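Local coordinates for protein bile salt hydrolase/transferase (Clostridium perfringens, PDB 2BJF) that hydrolyses the amide bond of glycine- and taurine-conjugated bile salts, releasing free bile acids, and can also join bile acids to amines, at residues A[28-33]-A[55-60]; A[39-44]-A[62-67]; A[101-106]-A[131-136]. All coordinates share one frame; numbering follows the deposited sequence.

Contact 1. Residues A[28-33]-A[55-60]; sequences QSIIFI and LGMGTI
Ile30 and Met57 face each other as a non-hydrogen-bonded pair where strands 29-33 and 54-61 run antiparallel in a beta sheet of this Ntn hydrolase. Flanking hydrogen-bonded pairs, Ser29 with Gly58 and Ile31 with Gly56, contribute two backbone bonds each; the shortest joins Ile31 N to Gly56 O at 2.7 Å. The axes of the two short segments diverge far from strict antiparallel, at 116° between their directions.

On the face of Ile30, Phe32, Leu55 and Met57, bumps interlock. Leu55 CD1 pushes in between Ile30 CG2, at 3.7 Å, and Phe32 CB, at 3.9 Å, and lies at the edge of the Phe32 ring. Met57 folds back at chi2 (76°), which lays SD 3.6 Å from Ser29 O and against Ile30 CG1, while CE reaches Ile30 CG1 and CD1. Tyr289 and Tyr291 of strand 288-293 pack on this face. The Thr59 side chain is about 4 Å from the bound deoxycholate.

The other face is shaped by glycine. With no side chain on Gly58, Ile31 can lay its tip over the neighbouring backbone: CD1 comes within 3.5 Å of both Gly58 C and Thr59 N, and 4.1 Å from Ile60 CG1.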
ATOM      1  N   GLN A  28      -6.261 -24.874 -27.001  1.00 14.06           N
ATOM      2  CA  GLN A  28      -7.023 -25.591 -25.989  1.00 13.77           C
ATOM      3  C   GLN A  28      -8.400 -26.039 -26.458  1.00 13.55           C
ATOM      4  O   GLN A  28      -9.044 -25.384 -27.282  1.00 13.49           O
ATOM      5  CB  GLN A  28      -7.148 -24.773 -24.697  1.00 13.77           C
ATOM      6  CG  GLN A  28      -7.805 -23.404 -24.844  1.00 13.84           C
ATOM      7  CD  GLN A  28      -6.803 -22.273 -24.988  1.00 14.08           C
ATOM      8  OE1 GLN A  28      -5.846 -22.359 -25.758  1.00 13.83           O
ATOM      9  NE2 GLN A  28      -7.027 -21.195 -24.243  1.00 14.32           N
ATOM     10  N   SER A  29      -8.823 -27.178 -25.922  1.00 13.24           N
ATOM     11  CA  SER A  29     -10.192 -27.650 -26.031  1.00 13.07           C
ATOM     12  C   SER A  29     -10.520 -28.351 -24.720  1.00 12.80           C
ATOM     13  O   SER A  29      -9.623 -28.630 -23.918  1.00 12.71           O
ATOM     14  CB  SER A  29     -10.347 -28.612 -27.212  1.00 13.18           C
ATOM     15  OG  SER A  29      -9.573 -29.784 -27.026  1.00 13.61           O
ATOM     16  N   ILE A  30     -11.801 -28.611 -24.490  1.00 12.55           N
ATOM     17  CA  ILE A  30     -12.208 -29.394 -23.335  1.00 12.51           C
ATOM     18  C   ILE A  30     -12.158 -30.863 -23.750  1.00 12.19           C
ATOM     19  O   ILE A  30     -12.852 -31.281 -24.683  1.00 12.48           O
ATOM     20  CB  ILE A  30     -13.605 -28.988 -22.801  1.00 12.66           C
ATOM     21  CG1 ILE A  30     -13.635 -27.504 -22.407  1.00 12.83           C
ATOM     22  CG2 ILE A  30     -13.978 -29.834 -21.592  1.00 12.99           C
ATOM     23  CD1 ILE A  30     -13.910 -26.543 -23.559  1.00 13.71           C
ATOM     24  N   ILE A  31     -11.314 -31.626 -23.062  1.00 11.80           N
ATOM     25  CA  ILE A  31     -10.998 -33.002 -23.448  1.00 11.34           C
ATOM     26  C   ILE A  31     -11.611 -34.014 -22.486  1.00 11.06           C
ATOM     27  O   ILE A  31     -11.427 -33.921 -21.269  1.00 10.75           O
ATOM     28  CB  ILE A  31      -9.461 -33.224 -23.526  1.00 11.43           C
ATOM     29  CG1 ILE A  31      -8.820 -32.241 -24.513  1.00 11.30           C
ATOM     30  CG2 ILE A  31      -9.127 -34.670 -23.905  1.00 11.32           C
ATOM     31  CD1 ILE A  31      -7.304 -32.199 -24.444  1.00 11.44           C
ATOM     32  N   PHE A  32     -12.342 -34.974 -23.048  1.00 10.64           N
ATOM     33  CA  PHE A  32     -12.874 -36.107 -22.298  1.00 10.46           C
ATOM     34  C   PHE A  32     -12.126 -37.380 -22.679  1.00 10.33           C
ATOM     35  O   PHE A  32     -12.000 -37.704 -23.863  1.00 10.27           O
ATOM     36  CB  PHE A  32     -14.377 -36.282 -22.558  1.00 10.48           C
ATOM     37  CG  PHE A  32     -14.951 -37.552 -21.982  1.00 10.19           C
ATOM     38  CD1 PHE A  32     -15.291 -37.629 -20.634  1.00 10.52           C
ATOM     39  CD2 PHE A  32     -15.149 -38.673 -22.787  1.00 10.31           C
ATOM     40  CE1 PHE A  32     -15.818 -38.799 -20.093  1.00 10.15           C
ATOM     41  CE2 PHE A  32     -15.674 -39.852 -22.256  1.00  9.99           C
ATOM     42  CZ  PHE A  32     -16.011 -39.914 -20.906  1.00 10.19           C
ATOM     43  N   ILE A  33     -11.636 -38.093 -21.667  1.00 10.16           N
ATOM     44  CA  ILE A  33     -10.990 -39.389 -21.867  1.00 10.14           C
ATOM     45  C   ILE A  33     -11.744 -40.451 -21.064  1.00 10.20           C
ATOM     46  O   ILE A  33     -11.877 -40.323 -19.846  1.00 10.02           O
ATOM     47  CB  ILE A  33      -9.494 -39.379 -21.446  1.00 10.16           C
ATOM     48  CG1 ILE A  33      -8.755 -38.183 -22.062  1.00  9.94           C
ATOM     49  CG2 ILE A  33      -8.820 -40.693 -21.840  1.00 10.35           C
ATOM     50  CD1 ILE A  33      -7.331 -37.993 -21.547  1.00 10.08           C
ATOM     51  N   LEU A  55     -12.136 -35.446 -17.411  1.00 10.14           N
ATOM     52  CA  LEU A  55     -12.629 -34.288 -18.157  1.00 10.33           C
ATOM     53  C   LEU A  55     -11.920 -33.016 -17.704  1.00 10.46           C
ATOM     54  O   LEU A  55     -11.831 -32.743 -16.506  1.00 10.59           O
ATOM     55  CB  LEU A  55     -14.145 -34.125 -17.992  1.00 10.33           C
ATOM     56  CG  LEU A  55     -14.801 -32.963 -18.754  1.00 10.43           C
ATOM     57  CD1 LEU A  55     -14.818 -33.227 -20.254  1.00 10.98           C
ATOM     58  CD2 LEU A  55     -16.211 -32.694 -18.244  1.00 10.38           C
ATOM     59  N   GLY A  56     -11.420 -32.243 -18.665  1.00 10.64           N
ATOM     60  CA  GLY A  56     -10.786 -30.963 -18.354  1.00 10.78           C
ATOM     61  C   GLY A  56     -10.276 -30.193 -19.554  1.00 11.05           C
ATOM     62  O   GLY A  56     -10.385 -30.649 -20.693  1.00 11.21           O
ATOM     63  N   MET A  57      -9.726 -29.010 -19.292  1.00 11.10           N
ATOM     64  CA  MET A  57      -9.128 -28.191 -20.339  1.00 11.41           C
ATOM     65  C   MET A  57      -7.709 -28.658 -20.619  1.00 11.76           C
ATOM     66  O   MET A  57      -6.921 -28.869 -19.697  1.00 11.69           O
ATOM     67  CB  MET A  57      -9.115 -26.714 -19.937  1.00 11.35           C
ATOM     68  CG  MET A  57      -8.825 -25.755 -21.091  1.00 11.24           C
ATOM     69  SD  MET A  57     -10.238 -25.521 -22.191  1.00 11.32           S
ATOM     70  CE  MET A  57     -11.253 -24.420 -21.204  1.00 11.05           C
ATOM     71  N   GLY A  58      -7.388 -28.814 -21.896  1.00 12.16           N
ATOM     72  CA  GLY A  58      -6.040 -29.182 -22.295  1.00 12.76           C
ATOM     73  C   GLY A  58      -5.846 -29.059 -23.787  1.00 13.30           C
ATOM     74  O   GLY A  58      -6.623 -28.396 -24.472  1.00 13.15           O
ATOM     75  N   THR A  59      -4.798 -29.702 -24.288  1.00 13.82           N
ATOM     76  CA  THR A  59      -4.534 -29.740 -25.718  1.00 14.59           C
ATOM     77  C   THR A  59      -3.944 -31.089 -26.119  1.00 15.21           C
ATOM     78  O   THR A  59      -3.375 -31.803 -25.288  1.00 15.09           O
ATOM     79  CB  THR A  59      -3.621 -28.571 -26.177  1.00 14.58           C
ATOM     80  OG1 THR A  59      -3.553 -28.542 -27.608  1.00 14.71           O
ATOM     81  CG2 THR A  59      -2.209 -28.688 -25.595  1.00 14.74           C
ATOM     82  N   ILE A  60      -4.110 -31.438 -27.390  1.00 16.03           N
ATOM     83  CA  ILE A  60      -3.529 -32.660 -27.929  1.00 16.95           C
ATOM     84  C   ILE A  60      -2.293 -32.281 -28.742  1.00 17.40           C
ATOM     85  O   ILE A  60      -2.398 -31.764 -29.858  1.00 17.51           O
ATOM     86  CB  ILE A  60      -4.552 -33.473 -28.760  1.00 17.03           C
ATOM     87  CG1 ILE A  60      -5.789 -33.792 -27.908  1.00 17.33           C
ATOM     88  CG2 ILE A  60      -3.918 -34.763 -29.278  1.00 17.34           C
ATOM     89  CD1 ILE A  60      -7.022 -34.189 -28.703  1.00 17.92           C
TER

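Contact 2. Residues A[39-44]-A[62-67]; sequences CVNKSN and DDYPTF
Asn41 sets its CB over one face of the Tyr64 ring, a CH-pi contact 4.3 Å from the ring centroid and 25° off the normal. The two side chains cross at about a right angle, and the amide plane is turned 54° from the ring, with ND2 above the rim on that same face. Tyr64 CG stands anti to its backbone N (chi1 -165°), which starts the ring off toward residues 39-41. Pro65 CD packs on the opposite face, so the ring is held between Asn41 and its own neighbour in sequence. At the edge, Val40 O lies near the ring plane, 3.5 Å from Tyr64 CD1. Cys39 CB approaches obliquely, 3.6 Å from Tyr64 CE1, while Cys39 SG rests on Pro65 CG. The far end of the ring is fixed by a hydrogen bond between Tyr64 OH and Asn104 OD1.

Asn41 is itself well anchored. OD1 accepts from Asn44 N in an Asx motif, with a weak second bond from Ser43 N, while ND2 bonds to Ile133 O.

Toward solvent, Lys42 crosses Asp63 obliquely. Its CE lies 3.4 Å from Asp63 OD2, but NZ remains 4.4 Å from that oxygen, beyond a salt bridge.

Water bridges the two backbones. One molecule links Val40 N to Asp63 O; another accepts from Lys42 N at 2.8 Å and donates to Asp62 O at 2.6 Å. The end of the 38-40 strand is thus joined to the turn before strand 64-67 by packing on the Tyr64 ring and by bridging waters, with the lysine probably adding only a modest electrostatic attraction.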
ATOM      1  N   CYS A  39      -3.091 -43.936 -23.612  1.00 15.92           N
ATOM      2  CA  CYS A  39      -2.456 -42.748 -24.171  1.00 16.44           C
ATOM      3  C   CYS A  39      -0.982 -43.043 -24.423  1.00 16.81           C
ATOM      4  O   CYS A  39      -0.240 -43.364 -23.492  1.00 16.90           O
ATOM      5  CB  CYS A  39      -2.595 -41.561 -23.214  1.00 16.41           C
ATOM      6  SG  CYS A  39      -4.291 -41.153 -22.739  1.00 16.56           S
ATOM      7  N   VAL A  40      -0.566 -42.937 -25.684  1.00 17.29           N
ATOM      8  CA  VAL A  40       0.812 -43.238 -26.074  1.00 17.74           C
ATOM      9  C   VAL A  40       1.532 -41.986 -26.573  1.00 18.04           C
ATOM     10  O   VAL A  40       1.071 -41.323 -27.507  1.00 18.06           O
ATOM     11  CB  VAL A  40       0.882 -44.345 -27.162  1.00 17.77           C
ATOM     12  CG1 VAL A  40       2.329 -44.727 -27.454  1.00 17.88           C
ATOM     13  CG2 VAL A  40       0.089 -45.577 -26.739  1.00 17.83           C
ATOM     14  N   ASN A  41       2.655 -41.662 -25.936  1.00 18.39           N
ATOM     15  CA  ASN A  41       3.520 -40.583 -26.401  1.00 18.78           C
ATOM     16  C   ASN A  41       4.450 -41.118 -27.482  1.00 19.02           C
ATOM     17  O   ASN A  41       5.250 -42.018 -27.230  1.00 19.04           O
ATOM     18  CB  ASN A  41       4.312 -39.974 -25.239  1.00 18.77           C
ATOM     19  CG  ASN A  41       5.115 -38.748 -25.652  1.00 18.97           C
ATOM     20  OD1 ASN A  41       6.066 -38.842 -26.431  1.00 19.29           O
ATOM     21  ND2 ASN A  41       4.741 -37.592 -25.117  1.00 18.85           N
ATOM     22  N   LYS A  42       4.335 -40.559 -28.684  1.00 19.41           N
ATOM     23  CA  LYS A  42       5.054 -41.066 -29.854  1.00 19.88           C
ATOM     24  C   LYS A  42       6.561 -40.813 -29.817  1.00 19.93           C
ATOM     25  O   LYS A  42       7.335 -41.607 -30.357  1.00 20.04           O
ATOM     26  CB  LYS A  42       4.452 -40.499 -31.144  1.00 19.86           C
ATOM     27  CG  LYS A  42       3.080 -41.061 -31.484  1.00 20.28           C
ATOM     28  CD  LYS A  42       2.529 -40.460 -32.770  1.00 20.33           C
ATOM     29  CE  LYS A  42       1.196 -41.089 -33.155  1.00 21.01           C
ATOM     30  NZ  LYS A  42       1.337 -42.511 -33.589  1.00 21.61           N
ATOM     31  N   SER A  43       6.972 -39.718 -29.180  1.00 20.02           N
ATOM     32  CA  SER A  43       8.385 -39.330 -29.136  1.00 20.13           C
ATOM     33  C   SER A  43       9.227 -40.196 -28.197  1.00 20.13           C
ATOM     34  O   SER A  43      10.346 -40.573 -28.544  1.00 20.25           O
ATOM     35  CB  SER A  43       8.538 -37.848 -28.772  1.00 20.13           C
ATOM     36  OG  SER A  43       8.235 -37.617 -27.407  1.00 20.58           O
ATOM     37  N   ASN A  44       8.688 -40.507 -27.018  1.00 20.11           N
ATOM     38  CA  ASN A  44       9.424 -41.276 -26.009  1.00 20.11           C
ATOM     39  C   ASN A  44       8.825 -42.651 -25.680  1.00 20.13           C
ATOM     40  O   ASN A  44       9.324 -43.354 -24.797  1.00 20.17           O
ATOM     41  CB  ASN A  44       9.629 -40.446 -24.731  1.00 20.10           C
ATOM     42  CG  ASN A  44       8.323 -39.923 -24.145  1.00 20.07           C
ATOM     43  OD1 ASN A  44       7.304 -40.614 -24.139  1.00 19.71           O
ATOM     44  ND2 ASN A  44       8.358 -38.698 -23.633  1.00 20.03           N
ATOM     45  N   ASP A  62       1.257 -33.382 -30.484  1.00 19.41           N
ATOM     46  CA  ASP A  62       1.925 -34.525 -31.112  1.00 19.61           C
ATOM     47  C   ASP A  62       1.149 -35.830 -30.869  1.00 19.46           C
ATOM     48  O   ASP A  62       1.742 -36.878 -30.600  1.00 19.68           O
ATOM     49  CB  ASP A  62       3.380 -34.635 -30.625  1.00 19.84           C
ATOM     50  CG  ASP A  62       4.285 -35.338 -31.624  1.00 20.42           C
ATOM     51  OD1 ASP A  62       4.229 -35.002 -32.826  1.00 21.44           O
ATOM     52  OD2 ASP A  62       5.065 -36.219 -31.202  1.00 21.33           O
ATOM     53  N   ASP A  63      -0.180 -35.734 -30.959  1.00 19.19           N
ATOM     54  CA  ASP A  63      -1.119 -36.851 -30.746  1.00 18.71           C
ATOM     55  C   ASP A  63      -1.305 -37.263 -29.271  1.00 18.09           C
ATOM     56  O   ASP A  63      -1.968 -38.262 -28.982  1.00 18.21           O
ATOM     57  CB  ASP A  63      -0.757 -38.064 -31.624  1.00 19.03           C
ATOM     58  CG  ASP A  63      -1.982 -38.794 -32.162  1.00 19.76           C
ATOM     59  OD1 ASP A  63      -3.087 -38.638 -31.598  1.00 21.02           O
ATOM     60  OD2 ASP A  63      -1.836 -39.534 -33.159  1.00 20.87           O
ATOM     61  N   TYR A  64      -0.742 -36.486 -28.346  1.00 17.13           N
ATOM     62  CA  TYR A  64      -0.811 -36.812 -26.918  1.00 16.16           C
ATOM     63  C   TYR A  64      -1.550 -35.746 -26.099  1.00 15.51           C
ATOM     64  O   TYR A  64      -1.235 -34.559 -26.205  1.00 15.55           O
ATOM     65  CB  TYR A  64       0.594 -37.038 -26.349  1.00 15.94           C
ATOM     66  CG  TYR A  64       0.607 -37.723 -24.999  1.00 15.61           C
ATOM     67  CD1 TYR A  64       0.490 -39.110 -24.901  1.00 15.33           C
ATOM     68  CD2 TYR A  64       0.736 -36.987 -23.820  1.00 15.32           C
ATOM     69  CE1 TYR A  64       0.501 -39.748 -23.667  1.00 15.20           C
ATOM     70  CE2 TYR A  64       0.745 -37.616 -22.577  1.00 15.10           C
ATOM     71  CZ  TYR A  64       0.627 -38.996 -22.509  1.00 15.12           C
ATOM     72  OH  TYR A  64       0.634 -39.630 -21.289  1.00 15.21           O
ATOM     73  N   PRO A  65      -2.529 -36.169 -25.271  1.00 14.89           N
ATOM     74  CA  PRO A  65      -3.290 -35.217 -24.461  1.00 14.37           C
ATOM     75  C   PRO A  65      -2.529 -34.741 -23.223  1.00 13.88           C
ATOM     76  O   PRO A  65      -1.959 -35.552 -22.489  1.00 13.83           O
ATOM     77  CB  PRO A  65      -4.531 -36.015 -24.053  1.00 14.33           C
ATOM     78  CG  PRO A  65      -4.080 -37.435 -24.040  1.00 14.73           C
ATOM     79  CD  PRO A  65      -2.977 -37.560 -25.059  1.00 14.90           C
ATOM     80  N   THR A  66      -2.518 -33.428 -23.013  1.00 13.24           N
ATOM     81  CA  THR A  66      -1.905 -32.826 -21.829  1.00 12.73           C
ATOM     82  C   THR A  66      -2.828 -31.735 -21.283  1.00 12.37           C
ATOM     83  O   THR A  66      -3.431 -30.984 -22.053  1.00 12.39           O
ATOM     84  CB  THR A  66      -0.465 -32.306 -22.110  1.00 12.78           C
ATOM     85  OG1 THR A  66       0.115 -31.799 -20.903  1.00 12.53           O
ATOM     86  CG2 THR A  66      -0.449 -31.221 -23.192  1.00 12.82           C
ATOM     87  N   PHE A  67      -2.941 -31.660 -19.958  1.00 11.86           N
ATOM     88  CA  PHE A  67      -3.995 -30.865 -19.317  1.00 11.38           C
ATOM     89  C   PHE A  67      -3.520 -29.624 -18.568  1.00 11.28           C
ATOM     90  O   PHE A  67      -2.417 -29.595 -18.018  1.00 11.24           O
ATOM     91  CB  PHE A  67      -4.813 -31.743 -18.368  1.00 11.30           C
ATOM     92  CG  PHE A  67      -5.724 -32.707 -19.068  1.00 11.19           C
ATOM     93  CD1 PHE A  67      -7.059 -32.383 -19.288  1.00 11.15           C
ATOM     94  CD2 PHE A  67      -5.250 -33.936 -19.512  1.00 11.25           C
ATOM     95  CE1 PHE A  67      -7.909 -33.271 -19.940  1.00 10.92           C
ATOM     96  CE2 PHE A  67      -6.091 -34.830 -20.168  1.00 11.06           C
ATOM     97  CZ  PHE A  67      -7.424 -34.496 -20.381  1.00 11.10           C
TER
HETATM   98  O   HOH W   1      -2.534 -40.845 -27.219  0.50 28.92           O
HETATM   99  O   HOH W   2       2.841 -38.208 -28.660  1.00 27.23           O
HETATM  100  O   HOH W   3       5.281 -36.957 -28.568  1.00 35.56           O

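Contact 3. Residues A[101-106]-A[131-136]; sequences PVYNFL and IPISEN
Tyr103 lays its ring against Ile133, joining the turn ahead of helix 105-112 to the loop that follows strand 126-129, beside the bile-acid pocket of the Ntn-hydrolase fold. The tyrosine can be followed outward from its backbone. Tyr103 CB is 4.2 Å from Ile133 CD1. A chi1 of 66° holds CG between the backbone N and the carbonyl carbon, and there it meets Ile133 CB at 3.8 Å. Ile133 lies across the ring: its CG1 branch is by Tyr103 CD1, with Ile133 CD1 3.9 Å from that ring atom, and its CB and N are by Tyr103 CD2. At the CD2-CE2 edge, in the ring plane, sits Ile131 O, 3.3 Å from Tyr103 CD2; this carbonyl oxygen also accepts from Asn139 ND2. Tyr103 CE2 shares that oxygen and lies 3.7 Å from Ile133 CA. CE1 meets Ile133 CG1, and CZ meets Ile133 CA.

Seen as a whole, the ring takes this CA over its face as a CH-pi contact, 4.0 Å from the centroid and 23° off the normal, the carbon displaced toward the rim. At the tip, Tyr103 OH is hydrogen-bonded to Asn44 ND2. Ile133 touches the bound deoxycholate; this tyrosine therefore backs a residue of the pocket wall. A smaller apolar touch completes the contact at the start of both segments, where Pro101 CB meets Ile131 CB at 4.2 Å.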
ATOM      1  N   PRO A 101       6.855 -37.358 -15.851  1.00 12.81           N
ATOM      2  CA  PRO A 101       7.192 -36.217 -16.702  1.00 12.76           C
ATOM      3  C   PRO A 101       6.282 -35.026 -16.411  1.00 12.62           C
ATOM      4  O   PRO A 101       5.096 -35.213 -16.129  1.00 12.61           O
ATOM      5  CB  PRO A 101       6.938 -36.747 -18.116  1.00 12.78           C
ATOM      6  CG  PRO A 101       6.997 -38.232 -17.991  1.00 12.80           C
ATOM      7  CD  PRO A 101       6.417 -38.518 -16.646  1.00 12.86           C
ATOM      8  N   VAL A 102       6.842 -33.817 -16.478  1.00 12.48           N
ATOM      9  CA  VAL A 102       6.108 -32.589 -16.144  1.00 12.44           C
ATOM     10  C   VAL A 102       4.774 -32.480 -16.889  1.00 12.35           C
ATOM     11  O   VAL A 102       3.735 -32.226 -16.273  1.00 12.44           O
ATOM     12  CB  VAL A 102       6.957 -31.313 -16.404  1.00 12.44           C
ATOM     13  CG1 VAL A 102       6.231 -30.070 -15.902  1.00 12.71           C
ATOM     14  CG2 VAL A 102       8.321 -31.423 -15.744  1.00 12.74           C
ATOM     15  N   TYR A 103       4.813 -32.687 -18.205  1.00 12.27           N
ATOM     16  CA  TYR A 103       3.628 -32.575 -19.062  1.00 12.08           C
ATOM     17  C   TYR A 103       2.525 -33.579 -18.711  1.00 11.99           C
ATOM     18  O   TYR A 103       1.358 -33.363 -19.044  1.00 12.12           O
ATOM     19  CB  TYR A 103       4.013 -32.724 -20.544  1.00 12.24           C
ATOM     20  CG  TYR A 103       4.523 -34.103 -20.917  1.00 12.22           C
ATOM     21  CD1 TYR A 103       3.638 -35.139 -21.228  1.00 12.01           C
ATOM     22  CD2 TYR A 103       5.889 -34.373 -20.958  1.00 12.40           C
ATOM     23  CE1 TYR A 103       4.100 -36.407 -21.562  1.00 12.29           C
ATOM     24  CE2 TYR A 103       6.363 -35.640 -21.299  1.00 12.18           C
ATOM     25  CZ  TYR A 103       5.462 -36.651 -21.598  1.00 12.26           C
ATOM     26  OH  TYR A 103       5.921 -37.905 -21.930  1.00 12.60           O
ATOM     27  N   ASN A 104       2.903 -34.673 -18.048  1.00 11.55           N
ATOM     28  CA  ASN A 104       1.980 -35.772 -17.770  1.00 11.16           C
ATOM     29  C   ASN A 104       1.466 -35.823 -16.327  1.00 10.84           C
ATOM     30  O   ASN A 104       0.613 -36.652 -16.006  1.00 10.71           O
ATOM     31  CB  ASN A 104       2.620 -37.115 -18.152  1.00 11.20           C
ATOM     32  CG  ASN A 104       1.588 -38.206 -18.411  1.00 11.49           C
ATOM     33  OD1 ASN A 104       0.604 -37.993 -19.122  1.00 11.99           O
ATOM     34  ND2 ASN A 104       1.816 -39.385 -17.839  1.00 12.00           N
ATOM     35  N   PHE A 105       1.970 -34.939 -15.467  1.00 10.52           N
ATOM     36  CA  PHE A 105       1.631 -34.993 -14.042  1.00 10.37           C
ATOM     37  C   PHE A 105       0.131 -34.886 -13.764  1.00 10.31           C
ATOM     38  O   PHE A 105      -0.416 -35.678 -12.996  1.00 10.15           O
ATOM     39  CB  PHE A 105       2.393 -33.937 -13.231  1.00 10.32           C
ATOM     40  CG  PHE A 105       2.142 -34.022 -11.748  1.00 10.54           C
ATOM     41  CD1 PHE A 105       2.869 -34.902 -10.957  1.00 10.79           C
ATOM     42  CD2 PHE A 105       1.166 -33.231 -11.145  1.00 10.57           C
ATOM     43  CE1 PHE A 105       2.635 -34.991  -9.586  1.00 11.00           C
ATOM     44  CE2 PHE A 105       0.926 -33.309  -9.776  1.00 10.63           C
ATOM     45  CZ  PHE A 105       1.661 -34.193  -8.996  1.00 10.59           C
ATOM     46  N   LEU A 106      -0.523 -33.904 -14.383  1.00 10.31           N
ATOM     47  CA  LEU A 106      -1.945 -33.673 -14.149  1.00 10.29           C
ATOM     48  C   LEU A 106      -2.777 -34.900 -14.533  1.00 10.40           C
ATOM     49  O   LEU A 106      -3.613 -35.360 -13.750  1.00 10.36           O
ATOM     50  CB  LEU A 106      -2.422 -32.423 -14.895  1.00 10.43           C
ATOM     51  CG  LEU A 106      -3.599 -31.663 -14.275  1.00 10.44           C
ATOM     52  CD1 LEU A 106      -3.582 -30.213 -14.707  1.00 10.87           C
ATOM     53  CD2 LEU A 106      -4.940 -32.301 -14.613  1.00 10.32           C
ATOM     54  N   ILE A 131      11.184 -34.286 -18.832  1.00 17.56           N
ATOM     55  CA  ILE A 131      11.184 -34.985 -20.117  1.00 17.83           C
ATOM     56  C   ILE A 131      10.292 -34.218 -21.092  1.00 17.91           C
ATOM     57  O   ILE A 131       9.129 -33.953 -20.782  1.00 17.90           O
ATOM     58  CB  ILE A 131      10.679 -36.457 -19.978  1.00 17.87           C
ATOM     59  CG1 ILE A 131      11.551 -37.264 -19.001  1.00 18.27           C
ATOM     60  CG2 ILE A 131      10.584 -37.150 -21.346  1.00 17.99           C
ATOM     61  CD1 ILE A 131      13.029 -37.382 -19.376  1.00 18.59           C
ATOM     62  N   PRO A 132      10.836 -33.838 -22.266  1.00 18.04           N
ATOM     63  CA  PRO A 132      10.030 -33.134 -23.266  1.00 18.18           C
ATOM     64  C   PRO A 132       8.881 -33.988 -23.803  1.00 18.37           C
ATOM     65  O   PRO A 132       9.039 -35.198 -23.988  1.00 18.33           O
ATOM     66  CB  PRO A 132      11.037 -32.829 -24.383  1.00 18.22           C
ATOM     67  CG  PRO A 132      12.140 -33.806 -24.191  1.00 18.13           C
ATOM     68  CD  PRO A 132      12.228 -34.028 -22.716  1.00 18.08           C
ATOM     69  N   ILE A 133       7.734 -33.351 -24.033  1.00 18.60           N
ATOM     70  CA  ILE A 133       6.562 -34.014 -24.612  1.00 18.94           C
ATOM     71  C   ILE A 133       6.847 -34.447 -26.055  1.00 19.33           C
ATOM     72  O   ILE A 133       6.348 -35.474 -26.519  1.00 19.28           O
ATOM     73  CB  ILE A 133       5.294 -33.106 -24.530  1.00 18.90           C
ATOM     74  CG1 ILE A 133       4.024 -33.898 -24.871  1.00 18.80           C
ATOM     75  CG2 ILE A 133       5.450 -31.847 -25.400  1.00 18.75           C
ATOM     76  CD1 ILE A 133       2.725 -33.199 -24.491  1.00 18.86           C
ATOM     77  N   SER A 134       7.666 -33.648 -26.738  1.00 19.88           N
ATOM     78  CA  SER A 134       8.103 -33.901 -28.106  1.00 20.55           C
ATOM     79  C   SER A 134       9.361 -33.076 -28.355  1.00 20.82           C
ATOM     80  O   SER A 134       9.533 -32.010 -27.751  1.00 20.87           O
ATOM     81  CB  SER A 134       7.006 -33.512 -29.102  1.00 20.52           C
ATOM     82  OG  SER A 134       7.320 -33.956 -30.409  1.00 21.15           O
ATOM     83  N   GLU A 135      10.237 -33.590 -29.220  0.50 21.02           N
ATOM     84  CA  GLU A 135      11.513 -32.949 -29.569  0.50 21.22           C
ATOM     85  C   GLU A 135      12.389 -32.688 -28.337  0.50 21.36           C
ATOM     86  O   GLU A 135      12.645 -33.603 -27.551  0.50 21.36           O
ATOM     87  CB  GLU A 135      11.286 -31.664 -30.376  0.50 21.24           C
ATOM     88  CG  GLU A 135      10.409 -31.845 -31.608  0.50 21.21           C
ATOM     89  CD  GLU A 135      10.527 -30.700 -32.591  0.50 21.15           C
ATOM     90  OE1 GLU A 135      11.580 -30.025 -32.605  0.50 21.12           O
ATOM     91  OE2 GLU A 135       9.571 -30.484 -33.364  0.50 21.06           O
ATOM     92  N   ASN A 136      12.847 -31.447 -28.179  1.00 21.51           N
ATOM     93  CA  ASN A 136      13.639 -31.049 -27.014  1.00 21.73           C
ATOM     94  C   ASN A 136      12.978 -29.876 -26.287  1.00 21.74           C
ATOM     95  O   ASN A 136      13.622 -29.167 -25.507  1.00 21.83           O
ATOM     96  CB  ASN A 136      15.074 -30.696 -27.430  1.00 21.89           C
ATOM     97  CG  ASN A 136      15.153 -29.440 -28.294  1.00 22.35           C
ATOM     98  OD1 ASN A 136      14.185 -29.051 -28.954  1.00 22.98           O
ATOM     99  ND2 ASN A 136      16.319 -28.803 -28.293  1.00 22.83           N
TER

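Overall arrangement
From the N terminus the chain passes through strand 29-33, then strand 38-40, before returning through 54-61, which closes contact 1, and the turn into 64-67, which closes contact 2. The two loops cross, since their segments alternate. They meet in one sheet through the neighbouring strands 54-61 and 64-67, where Thr59 N probably bonds to Thr66 O, while 38-40 belongs to a small separate sheet with 47-49. Contact 3 follows in series, closing the loop that carries helices 105-112 and 116-123. It does not touch contact 1, but it is tied to contact 2, where Thr66 OG1 probably bonds to Tyr103 O. Contact 2 thus links the sheet to the loops beside the deoxycholate.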